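Local coordinates for protein retinol dehydratase (Spodoptera frugiperda, PDB 1FMJ) that dehydrates retinol on a sulfotransferase scaffold, probably through sulfonate-transfer chemistry, and binds retinol together with adenosine-3',5'-diphosphate, at residues W84-D89 and L266-S271; N209-W214 and D324-K329; I104-F109 and S148-V153. All blocks are in the same frame, centred on the assembly; numbering follows the deposited sequence.

Interaction 1 of 3, residues W84-D89 and L266-S271; sequences WLIEND and LGKKLS
The carboxylate of E87 is the flat group at the centre of this contact, with L266 over one face and polar partners at its oxygens. L266 CD1 sits above the carboxylate carbon, 3.6 Å from E87 CD, and L266 CD2 comes within 3.2 Å of E87 OE2. K268 NZ donates to E87 OE1 at 3.0 Å, on the syn lone pair, making a salt bridge. A water donates both to E87 OE2 and to the carbonyl O of L266, so both carboxylate oxygens are tied to the same corner of the 266-271 loop. The second flat group, the W84 ring, carries the amide nitrogen N88 ND2 3.2 Å above its centre; that amide also donates to W84 O, and R102 adds a cation-pi contact to the same indole.

K268 NZ makes a further bond to L266 O, 2.8 Å away. The bend at chi4 (-57°) swings the ammonium back over its own loop, and it grips E87 from there. Behind this polar rim, I86 CG2 lies 3.7 Å from K268 CB and near L266 CD1. I86 CD1 meets L270 CD1 more loosely, and I262 of helix 255-265 also packs on I86.

G267, with positive phi, ends helix 255-265 in a Schellman motif, and L270 then drops back between helices 255-265 and 272-281. The contact thus fastens this interhelical loop to the C-terminal turn of helix 76-87, the helix that follows the P-loop-like phosphate-binding motif of the sulfotransferase fold.

Interaction 2 of 3, residues N209-W214 and D324-K329; sequences NFKDFW and DEEMTK
K211 reaches across to E326 in a salt bridge, NZ to OE2 at 3.1 Å. The ammonium comes from above the carboxylate plane, and the two side chains meet at about a right angle. K211 gets there fully extended: CG is anti to the backbone N (chi1 -176°) and the rest of the chain runs straight on. The carboxylate of D324 stands nearby, with OD1 4.7 Å from K211 NZ; it makes no direct contact, but its charge is likely to favour the ammonium electrostatically.

Both helices start here, and each start is capped. N209 OD1 accepts from D212 N at 2.9 Å, and D212 answers with a weak bond from N209 N, which completes a capping box. On the other side D324 OD2 takes the N-H of M327 at 2.7 Å, while D324 O accepts from both T328 N and T328 OG1. The two N-terminal turns, of helix 210-218 and of helix 325-338 near the C-terminal end of the chain, run almost parallel, 19° apart.

M327 bridges the gap between them. The bend at chi3 (79°) turns its methyl toward helix 210-218, where CE is 3.7 Å from F210 CD2 and touches W214 CB, while SD lies 3.9 Å from K211 CG. W214 CB in turn lies over one face of the F210 ring, toward its rim. Further out, F323 meets both F210 and W214, A191 and V192 of helix 187-200 pack on F210, and W214 NE1 is hydrogen-bonded to Q330.

Interaction 3 of 3, residues I104-F109 and S148-V153; sequences IYLDGF and SLLAAV. With RTL (retinol), chain H.
I104 pushes its side chain into helix 146-152 and carries most of the contact. Its CG2 rests 3.7 Å from L149 CB, and its CD1 packs 3.5 Å from L150 CD2. Tip to tip, I104 CD1 and V153 CG2 come to 3.3 Å, tighter than usual for two methyls. L106 joins from the side, crossing L150 at about a right angle with CD1 3.8 Å from L150 CD1. No hydrogen bond spans the two segments.

Y105, the next residue along, faces the other way into the retinol pocket. CG is anti to the backbone N (chi1 -172°), and the phenol oxygen stands 3.2 Å from C15 of retinol. The type I turn from Y105 to G108 folds the chain back so that G108 CA sits 3.4 Å above the centre of the tyrosine ring; a side chain on G108 would collide with it. K162 makes a cation-pi contact with that ring, and H164 also meets it. Replacing Y105 by an alanine would probably leave C15 without its phenol neighbour, and G108 CA and K162 without the ring they lie against.

Behind these shells, the backbone of I104 is hydrogen-bonded to F160 and K162, which pairs strand 104-105 with strand 160-163; it is the outermost strand of the parallel sheet on that side. K162 NZ and H164 NE2 hydrogen-bond to retinol. With Y105 OH closer to C15 than to O1, the phenol's electron-rich oxygen could ease positive charge developing at that carbon as its C-O bond breaks.

In the fold
From the N terminus, the chain reaches helix 76-87 first, whose end waits for its partner in interaction 1. Before that arrives, interaction 3 opens at edge strand 104-105 and closes on helix 146-152, a short loop lying wholly within the longer one. Helix 210-218 then begins interaction 2 while interaction 1 is still open; the 266-271 loop closes interaction 1, and helix 325-338 closes interaction 2, so these two cross. Interaction 1 joins an early helix to the 266-271 turn, interaction 3 packs helix 146-152 against edge strand 104-105, and interaction 2 brings the C-terminal helix back. Interactions 1 and 2 lie on opposite sides of the chain's centre, their centres 41 Å apart.

Interaction 1 of 3, residues W84-D89 and L266-S271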
loop_
_atom_site.group_PDB
_atom_site.type_symbol
_atom_site.label_atom_id
_atom_site.label_comp_id
_atom_site.label_asym_id
_atom_site.label_seq_id
_atom_site.Cartn_x
_atom_site.Cartn_y
_atom_site.Cartn_z
ATOM N N TRP A 84 -1.885 -15.813 0.337
ATOM C CA TRP A 84 -1.773 -16.565 1.576
ATOM C C TRP A 84 -2.499 -17.889 1.477
ATOM O O TRP A 84 -1.973 -18.919 1.879
ATOM C CB TRP A 84 -2.335 -15.777 2.761
ATOM C CG TRP A 84 -1.790 -16.242 4.087
ATOM C CD1 TRP A 84 -0.640 -15.818 4.697
ATOM C CD2 TRP A 84 -2.357 -17.236 4.949
ATOM N NE1 TRP A 84 -0.459 -16.487 5.885
ATOM C CE2 TRP A 84 -1.497 -17.361 6.066
ATOM C CE3 TRP A 84 -3.508 -18.035 4.888
ATOM C CZ2 TRP A 84 -1.754 -18.251 7.118
ATOM C CZ3 TRP A 84 -3.762 -18.923 5.936
ATOM C CH2 TRP A 84 -2.887 -19.020 7.035
ATOM N N LEU A 85 -3.712 -17.864 0.949
ATOM C CA LEU A 85 -4.491 -19.089 0.824
ATOM C C LEU A 85 -3.818 -20.090 -0.102
ATOM O O LEU A 85 -3.784 -21.286 0.190
ATOM C CB LEU A 85 -5.903 -18.771 0.320
ATOM C CG LEU A 85 -6.802 -18.147 1.391
ATOM C CD1 LEU A 85 -8.088 -17.596 0.783
ATOM C CD2 LEU A 85 -7.103 -19.208 2.448
ATOM N N ILE A 86 -3.273 -19.593 -1.210
ATOM C CA ILE A 86 -2.605 -20.446 -2.184
ATOM C C ILE A 86 -1.332 -21.082 -1.628
ATOM O O ILE A 86 -1.037 -22.238 -1.918
ATOM C CB ILE A 86 -2.275 -19.654 -3.465
ATOM C CG1 ILE A 86 -3.582 -19.176 -4.110
ATOM C CG2 ILE A 86 -1.470 -20.527 -4.431
ATOM C CD1 ILE A 86 -3.407 -18.387 -5.396
ATOM N N GLU A 87 -0.581 -20.325 -0.833
ATOM C CA GLU A 87 0.643 -20.844 -0.232
ATOM C C GLU A 87 0.300 -21.756 0.940
ATOM O O GLU A 87 1.126 -22.555 1.364
ATOM C CB GLU A 87 1.536 -19.697 0.268
ATOM C CG GLU A 87 2.060 -18.758 -0.809
ATOM C CD GLU A 87 3.083 -19.414 -1.717
ATOM O OE1 GLU A 87 2.869 -20.578 -2.109
ATOM O OE2 GLU A 87 4.094 -18.763 -2.055
ATOM N N ASN A 88 -0.922 -21.647 1.461
ATOM C CA ASN A 88 -1.319 -22.472 2.602
ATOM C C ASN A 88 -2.413 -23.516 2.370
ATOM O O ASN A 88 -3.259 -23.742 3.236
ATOM C CB ASN A 88 -1.698 -21.574 3.782
ATOM C CG ASN A 88 -0.478 -21.052 4.528
ATOM O OD1 ASN A 88 0.180 -21.799 5.261
ATOM N ND2 ASN A 88 -0.160 -19.774 4.335
ATOM N N ASP A 89 -2.397 -24.145 1.198
ATOM C CA ASP A 89 -3.357 -25.201 0.874
ATOM C C ASP A 89 -4.819 -24.803 1.017
ATOM O O ASP A 89 -5.638 -25.593 1.491
ATOM C CB ASP A 89 -3.097 -26.415 1.763
ATOM C CG ASP A 89 -1.670 -26.902 1.673
ATOM O OD1 ASP A 89 -1.225 -27.222 0.553
ATOM O OD2 ASP A 89 -0.991 -26.966 2.720
ATOM N N LEU A 266 3.485 -19.107 -8.167
ATOM C CA LEU A 266 3.867 -19.645 -6.865
ATOM C C LEU A 266 4.180 -21.136 -6.897
ATOM O O LEU A 266 4.445 -21.744 -5.854
ATOM C CB LEU A 266 2.765 -19.377 -5.835
ATOM C CG LEU A 266 2.567 -17.902 -5.477
ATOM C CD1 LEU A 266 1.439 -17.755 -4.481
ATOM C CD2 LEU A 266 3.862 -17.341 -4.909
ATOM N N GLY A 267 4.152 -21.717 -8.093
ATOM C CA GLY A 267 4.433 -23.133 -8.232
ATOM C C GLY A 267 3.384 -23.995 -7.553
ATOM O O GLY A 267 3.695 -25.067 -7.030
ATOM N N LYS A 268 2.139 -23.532 -7.563
ATOM C CA LYS A 268 1.044 -24.265 -6.937
ATOM C C LYS A 268 -0.063 -24.569 -7.949
ATOM O O LYS A 268 -0.462 -23.696 -8.719
ATOM C CB LYS A 268 0.461 -23.443 -5.782
ATOM C CG LYS A 268 1.480 -23.011 -4.729
ATOM C CD LYS A 268 1.993 -24.194 -3.915
ATOM C CE LYS A 268 2.942 -23.739 -2.818
ATOM N NZ LYS A 268 4.095 -22.962 -3.366
ATOM N N LYS A 269 -0.555 -25.802 -7.952
ATOM C CA LYS A 269 -1.621 -26.173 -8.872
ATOM C C LYS A 269 -2.973 -26.178 -8.174
ATOM O O LYS A 269 -3.105 -26.646 -7.041
ATOM C CB LYS A 269 -1.344 -27.541 -9.507
ATOM C CG LYS A 269 -0.305 -27.501 -10.630
ATOM C CD LYS A 269 -0.769 -26.612 -11.787
ATOM C CE LYS A 269 0.319 -26.454 -12.854
ATOM N NZ LYS A 269 -0.137 -25.625 -14.010
ATOM N N LEU A 270 -3.975 -25.645 -8.866
ATOM C CA LEU A 270 -5.329 -25.558 -8.335
ATOM C C LEU A 270 -6.323 -26.164 -9.312
ATOM O O LEU A 270 -6.158 -26.049 -10.521
ATOM C CB LEU A 270 -5.707 -24.095 -8.105
ATOM C CG LEU A 270 -4.768 -23.222 -7.276
ATOM C CD1 LEU A 270 -5.259 -21.782 -7.311
ATOM C CD2 LEU A 270 -4.710 -23.740 -5.852
ATOM N N SER A 271 -7.359 -26.805 -8.787
ATOM C CA SER A 271 -8.379 -27.384 -9.645
ATOM C C SER A 271 -9.338 -26.246 -9.968
ATOM O O SER A 271 -9.330 -25.211 -9.297
ATOM C CB SER A 271 -9.128 -28.500 -8.924
ATOM O OG SER A 271 -10.024 -27.971 -7.968
HETATM O O HOH W 1 5.927 -20.561 -3.561
#

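Interaction 2 of 3, residues N209-W214 and D324-K329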
loop_
_atom_site.group_PDB
_atom_site.type_symbol
_atom_site.label_atom_id
_atom_site.label_comp_id
_atom_site.label_asym_id
_atom_site.label_seq_id
_atom_site.Cartn_x
_atom_site.Cartn_y
_atom_site.Cartn_z
ATOM N N ASN A 209 -10.299 19.092 0.051
ATOM C CA ASN A 209 -11.120 18.264 -0.832
ATOM C C ASN A 209 -10.271 17.368 -1.739
ATOM O O ASN A 209 -9.040 17.366 -1.665
ATOM C CB ASN A 209 -12.036 19.135 -1.703
ATOM C CG ASN A 209 -11.266 20.143 -2.533
ATOM O OD1 ASN A 209 -10.185 19.850 -3.044
ATOM N ND2 ASN A 209 -11.830 21.339 -2.685
ATOM N N PHE A 210 -10.935 16.622 -2.611
ATOM C CA PHE A 210 -10.215 15.721 -3.496
ATOM C C PHE A 210 -9.298 16.413 -4.494
ATOM O O PHE A 210 -8.216 15.916 -4.784
ATOM C CB PHE A 210 -11.174 14.811 -4.260
ATOM C CG PHE A 210 -10.469 13.858 -5.173
ATOM C CD1 PHE A 210 -9.621 12.883 -4.653
ATOM C CD2 PHE A 210 -10.585 13.980 -6.549
ATOM C CE1 PHE A 210 -8.894 12.048 -5.494
ATOM C CE2 PHE A 210 -9.862 13.151 -7.395
ATOM C CZ PHE A 210 -9.015 12.187 -6.868
ATOM N N LYS A 211 -9.721 17.553 -5.033
ATOM C CA LYS A 211 -8.880 18.243 -5.996
ATOM C C LYS A 211 -7.563 18.665 -5.362
ATOM O O LYS A 211 -6.528 18.619 -6.022
ATOM C CB LYS A 211 -9.590 19.460 -6.579
ATOM C CG LYS A 211 -8.778 20.141 -7.664
ATOM C CD LYS A 211 -9.535 21.291 -8.302
ATOM C CE LYS A 211 -8.734 21.912 -9.432
ATOM N NZ LYS A 211 -9.371 23.171 -9.919
ATOM N N ASP A 212 -7.593 19.080 -4.094
ATOM C CA ASP A 212 -6.357 19.466 -3.415
ATOM C C ASP A 212 -5.521 18.203 -3.238
ATOM O O ASP A 212 -4.293 18.236 -3.286
ATOM C CB ASP A 212 -6.620 20.049 -2.026
ATOM C CG ASP A 212 -7.411 21.329 -2.063
ATOM O OD1 ASP A 212 -7.214 22.123 -3.002
ATOM O OD2 ASP A 212 -8.217 21.541 -1.131
ATOM N N PHE A 213 -6.200 17.087 -3.014
ATOM C CA PHE A 213 -5.504 15.825 -2.832
ATOM C C PHE A 213 -4.871 15.429 -4.165
ATOM O O PHE A 213 -3.735 14.952 -4.205
ATOM C CB PHE A 213 -6.469 14.736 -2.360
ATOM C CG PHE A 213 -5.790 13.437 -2.023
ATOM C CD1 PHE A 213 -5.154 13.269 -0.794
ATOM C CD2 PHE A 213 -5.729 12.407 -2.953
ATOM C CE1 PHE A 213 -4.464 12.089 -0.501
ATOM C CE2 PHE A 213 -5.038 11.221 -2.666
ATOM C CZ PHE A 213 -4.407 11.067 -1.439
ATOM N N TRP A 214 -5.610 15.641 -5.255
ATOM C CA TRP A 214 -5.127 15.314 -6.596
ATOM C C TRP A 214 -3.915 16.141 -7.008
ATOM O O TRP A 214 -3.001 15.628 -7.653
ATOM C CB TRP A 214 -6.240 15.500 -7.624
ATOM C CG TRP A 214 -5.738 15.553 -9.047
ATOM C CD1 TRP A 214 -5.675 16.654 -9.853
ATOM C CD2 TRP A 214 -5.234 14.460 -9.822
ATOM N NE1 TRP A 214 -5.167 16.315 -11.083
ATOM C CE2 TRP A 214 -4.888 14.973 -11.091
ATOM C CE3 TRP A 214 -5.040 13.093 -9.566
ATOM C CZ2 TRP A 214 -4.360 14.169 -12.108
ATOM C CZ3 TRP A 214 -4.515 12.294 -10.573
ATOM C CH2 TRP A 214 -4.180 12.835 -11.830
ATOM N N ASP A 324 -13.265 16.803 -12.667
ATOM C CA ASP A 324 -14.048 17.671 -13.528
ATOM C C ASP A 324 -13.349 17.735 -14.877
ATOM O O ASP A 324 -12.330 17.070 -15.080
ATOM C CB ASP A 324 -14.203 19.070 -12.913
ATOM C CG ASP A 324 -12.879 19.742 -12.611
ATOM O OD1 ASP A 324 -12.896 20.694 -11.811
ATOM O OD2 ASP A 324 -11.838 19.343 -13.167
ATOM N N GLU A 325 -13.893 18.515 -15.804
ATOM C CA GLU A 325 -13.290 18.618 -17.122
ATOM C C GLU A 325 -11.794 18.937 -17.047
ATOM O O GLU A 325 -10.973 18.219 -17.624
ATOM C CB GLU A 325 -14.030 19.664 -17.976
ATOM C CG GLU A 325 -15.028 20.576 -17.238
ATOM C CD GLU A 325 -16.216 19.839 -16.592
ATOM O OE1 GLU A 325 -16.887 19.008 -17.258
ATOM O OE2 GLU A 325 -16.491 20.115 -15.412
ATOM N N GLU A 326 -11.441 19.997 -16.325
ATOM C CA GLU A 326 -10.046 20.405 -16.174
ATOM C C GLU A 326 -9.160 19.303 -15.599
ATOM O O GLU A 326 -8.123 18.970 -16.169
ATOM C CB GLU A 326 -9.944 21.632 -15.269
ATOM C CG GLU A 326 -8.515 21.952 -14.853
ATOM C CD GLU A 326 -8.445 22.912 -13.677
ATOM O OE1 GLU A 326 -8.862 24.085 -13.838
ATOM O OE2 GLU A 326 -7.974 22.489 -12.592
ATOM N N MET A 327 -9.561 18.756 -14.456
ATOM C CA MET A 327 -8.804 17.691 -13.810
ATOM C C MET A 327 -8.604 16.521 -14.760
ATOM O O MET A 327 -7.515 15.953 -14.838
ATOM C CB MET A 327 -9.535 17.211 -12.553
ATOM C CG MET A 327 -9.444 18.171 -11.394
ATOM S SD MET A 327 -10.667 17.827 -10.112
ATOM C CE MET A 327 -9.931 16.456 -9.250
ATOM N N THR A 328 -9.663 16.162 -15.475
ATOM C CA THR A 328 -9.601 15.064 -16.426
ATOM C C THR A 328 -8.503 15.329 -17.453
ATOM O O THR A 328 -7.667 14.467 -17.711
ATOM C CB THR A 328 -10.959 14.875 -17.140
ATOM O OG1 THR A 328 -11.949 14.466 -16.182
ATOM C CG2 THR A 328 -10.850 13.820 -18.234
ATOM N N LYS A 329 -8.504 16.529 -18.024
ATOM C CA LYS A 329 -7.495 16.908 -19.009
ATOM C C LYS A 329 -6.110 16.891 -18.374
ATOM O O LYS A 329 -5.152 16.369 -18.947
ATOM C CB LYS A 329 -7.780 18.311 -19.560
ATOM C CG LYS A 329 -9.073 18.424 -20.357
ATOM C CD LYS A 329 -9.027 17.592 -21.624
ATOM C CE LYS A 329 -10.285 17.797 -22.458
ATOM N NZ LYS A 329 -10.199 17.093 -23.772
#

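Interaction 3 of 3, residues I104-F109 and S148-V153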
loop_
_atom_site.group_PDB
_atom_site.type_symbol
_atom_site.label_atom_id
_atom_site.label_comp_id
_atom_site.label_asym_id
_atom_site.label_seq_id
_atom_site.Cartn_x
_atom_site.Cartn_y
_atom_site.Cartn_z
ATOM N N ILE A 104 3.694 -9.060 7.549
ATOM C CA ILE A 104 4.420 -8.017 8.248
ATOM C C ILE A 104 4.365 -6.858 7.274
ATOM O O ILE A 104 4.676 -7.009 6.091
ATOM C CB ILE A 104 5.892 -8.372 8.497
ATOM C CG1 ILE A 104 5.989 -9.465 9.562
ATOM C CG2 ILE A 104 6.665 -7.108 8.933
ATOM C CD1 ILE A 104 7.397 -9.915 9.843
ATOM N N TYR A 105 3.928 -5.713 7.769
ATOM C CA TYR A 105 3.824 -4.519 6.962
ATOM C C TYR A 105 5.184 -3.854 7.109
ATOM O O TYR A 105 5.438 -3.167 8.087
ATOM C CB TYR A 105 2.704 -3.640 7.519
ATOM C CG TYR A 105 2.341 -2.444 6.677
ATOM C CD1 TYR A 105 1.279 -1.626 7.044
ATOM C CD2 TYR A 105 3.067 -2.112 5.536
ATOM C CE1 TYR A 105 0.942 -0.500 6.304
ATOM C CE2 TYR A 105 2.744 -0.989 4.786
ATOM C CZ TYR A 105 1.675 -0.186 5.180
ATOM O OH TYR A 105 1.343 0.936 4.459
ATOM N N LEU A 106 6.057 -4.090 6.132
ATOM C CA LEU A 106 7.415 -3.559 6.144
ATOM C C LEU A 106 7.536 -2.058 6.404
ATOM O O LEU A 106 8.302 -1.633 7.280
ATOM C CB LEU A 106 8.110 -3.922 4.825
ATOM C CG LEU A 106 9.612 -3.618 4.732
ATOM C CD1 LEU A 106 10.337 -4.233 5.920
ATOM C CD2 LEU A 106 10.163 -4.167 3.421
ATOM N N ASP A 107 6.787 -1.251 5.656
ATOM C CA ASP A 107 6.854 0.193 5.827
ATOM C C ASP A 107 5.734 0.819 6.665
ATOM O O ASP A 107 5.587 2.036 6.696
ATOM C CB ASP A 107 6.954 0.883 4.451
ATOM C CG ASP A 107 5.916 0.389 3.449
ATOM O OD1 ASP A 107 5.770 -0.838 3.271
ATOM O OD2 ASP A 107 5.260 1.240 2.812
ATOM N N GLY A 108 4.954 -0.007 7.355
ATOM C CA GLY A 108 3.876 0.527 8.173
ATOM C C GLY A 108 4.322 1.461 9.296
ATOM O O GLY A 108 3.687 2.480 9.578
ATOM N N PHE A 109 5.429 1.122 9.941
ATOM C CA PHE A 109 5.923 1.923 11.052
ATOM C C PHE A 109 6.156 3.393 10.742
ATOM O O PHE A 109 5.868 4.247 11.571
ATOM C CB PHE A 109 7.233 1.342 11.555
ATOM C CG PHE A 109 8.392 1.632 10.655
ATOM C CD1 PHE A 109 9.250 2.692 10.926
ATOM C CD2 PHE A 109 8.598 0.877 9.510
ATOM C CE1 PHE A 109 10.296 2.994 10.065
ATOM C CE2 PHE A 109 9.644 1.175 8.641
ATOM C CZ PHE A 109 10.494 2.238 8.924
ATOM N N SER A 148 13.146 -4.919 11.856
ATOM C CA SER A 148 13.231 -5.733 13.063
ATOM C C SER A 148 12.073 -6.719 13.130
ATOM O O SER A 148 12.217 -7.815 13.666
ATOM C CB SER A 148 13.264 -4.853 14.320
ATOM O OG SER A 148 12.105 -4.051 14.442
ATOM N N LEU A 149 10.924 -6.340 12.572
ATOM C CA LEU A 149 9.763 -7.228 12.583
ATOM C C LEU A 149 10.073 -8.471 11.748
ATOM O O LEU A 149 9.865 -9.592 12.196
ATOM C CB LEU A 149 8.526 -6.522 12.018
ATOM C CG LEU A 149 7.951 -5.297 12.740
ATOM C CD1 LEU A 149 6.887 -4.662 11.855
ATOM C CD2 LEU A 149 7.358 -5.688 14.081
ATOM N N LEU A 150 10.578 -8.269 10.536
ATOM C CA LEU A 150 10.923 -9.388 9.660
ATOM C C LEU A 150 11.999 -10.264 10.292
ATOM O O LEU A 150 11.851 -11.481 10.374
ATOM C CB LEU A 150 11.454 -8.882 8.311
ATOM C CG LEU A 150 10.551 -8.102 7.357
ATOM C CD1 LEU A 150 11.315 -7.856 6.057
ATOM C CD2 LEU A 150 9.281 -8.886 7.071
ATOM N N ALA A 151 13.087 -9.632 10.726
ATOM C CA ALA A 151 14.215 -10.341 11.329
ATOM C C ALA A 151 13.800 -11.214 12.508
ATOM O O ALA A 151 14.410 -12.247 12.769
ATOM C CB ALA A 151 15.278 -9.336 11.780
ATOM N N ALA A 152 12.756 -10.790 13.210
ATOM C CA ALA A 152 12.264 -11.513 14.371
ATOM C C ALA A 152 11.507 -12.800 14.014
ATOM O O ALA A 152 11.444 -13.732 14.818
ATOM C CB ALA A 152 11.383 -10.591 15.209
ATOM N N VAL A 153 10.934 -12.861 12.817
ATOM C CA VAL A 153 10.211 -14.061 12.409
ATOM C C VAL A 153 11.188 -15.241 12.329
ATOM O O VAL A 153 12.215 -15.156 11.662
ATOM C CB VAL A 153 9.526 -13.859 11.038
ATOM C CG1 VAL A 153 8.896 -15.166 10.568
ATOM C CG2 VAL A 153 8.456 -12.767 11.148
HETATM C C1 RTL H . -2.740 6.716 13.014
HETATM C C2 RTL H . -2.067 7.932 13.730
HETATM C C3 RTL H . -0.884 7.530 14.601
HETATM C C4 RTL H . -0.245 6.193 14.970
HETATM C C5 RTL H . -1.037 5.134 14.198
HETATM C C6 RTL H . -2.127 5.300 13.329
HETATM C C7 RTL H . -2.788 4.162 12.636
HETATM C C8 RTL H . -2.329 3.595 11.482
HETATM C C9 RTL H . -2.976 2.473 10.789
HETATM C C10 RTL H . -2.384 2.012 9.628
HETATM C C11 RTL H . -2.788 0.917 8.718
HETATM C C12 RTL H . -2.761 1.317 7.402
HETATM C C13 RTL H . -3.053 0.687 6.098
HETATM C C14 RTL H . -3.017 1.125 4.804
HETATM C C15 RTL H . -1.798 0.900 4.010
HETATM O O1 RTL H . -1.816 -0.304 3.369
HETATM C C16 RTL H . -2.585 7.157 11.545
HETATM C C17 RTL H . -4.217 6.872 13.411
HETATM C C18 RTL H . -0.478 3.742 14.530
HETATM C C19 RTL H . -4.267 1.859 11.364
HETATM C C20 RTL H . -3.479 -0.760 6.398
#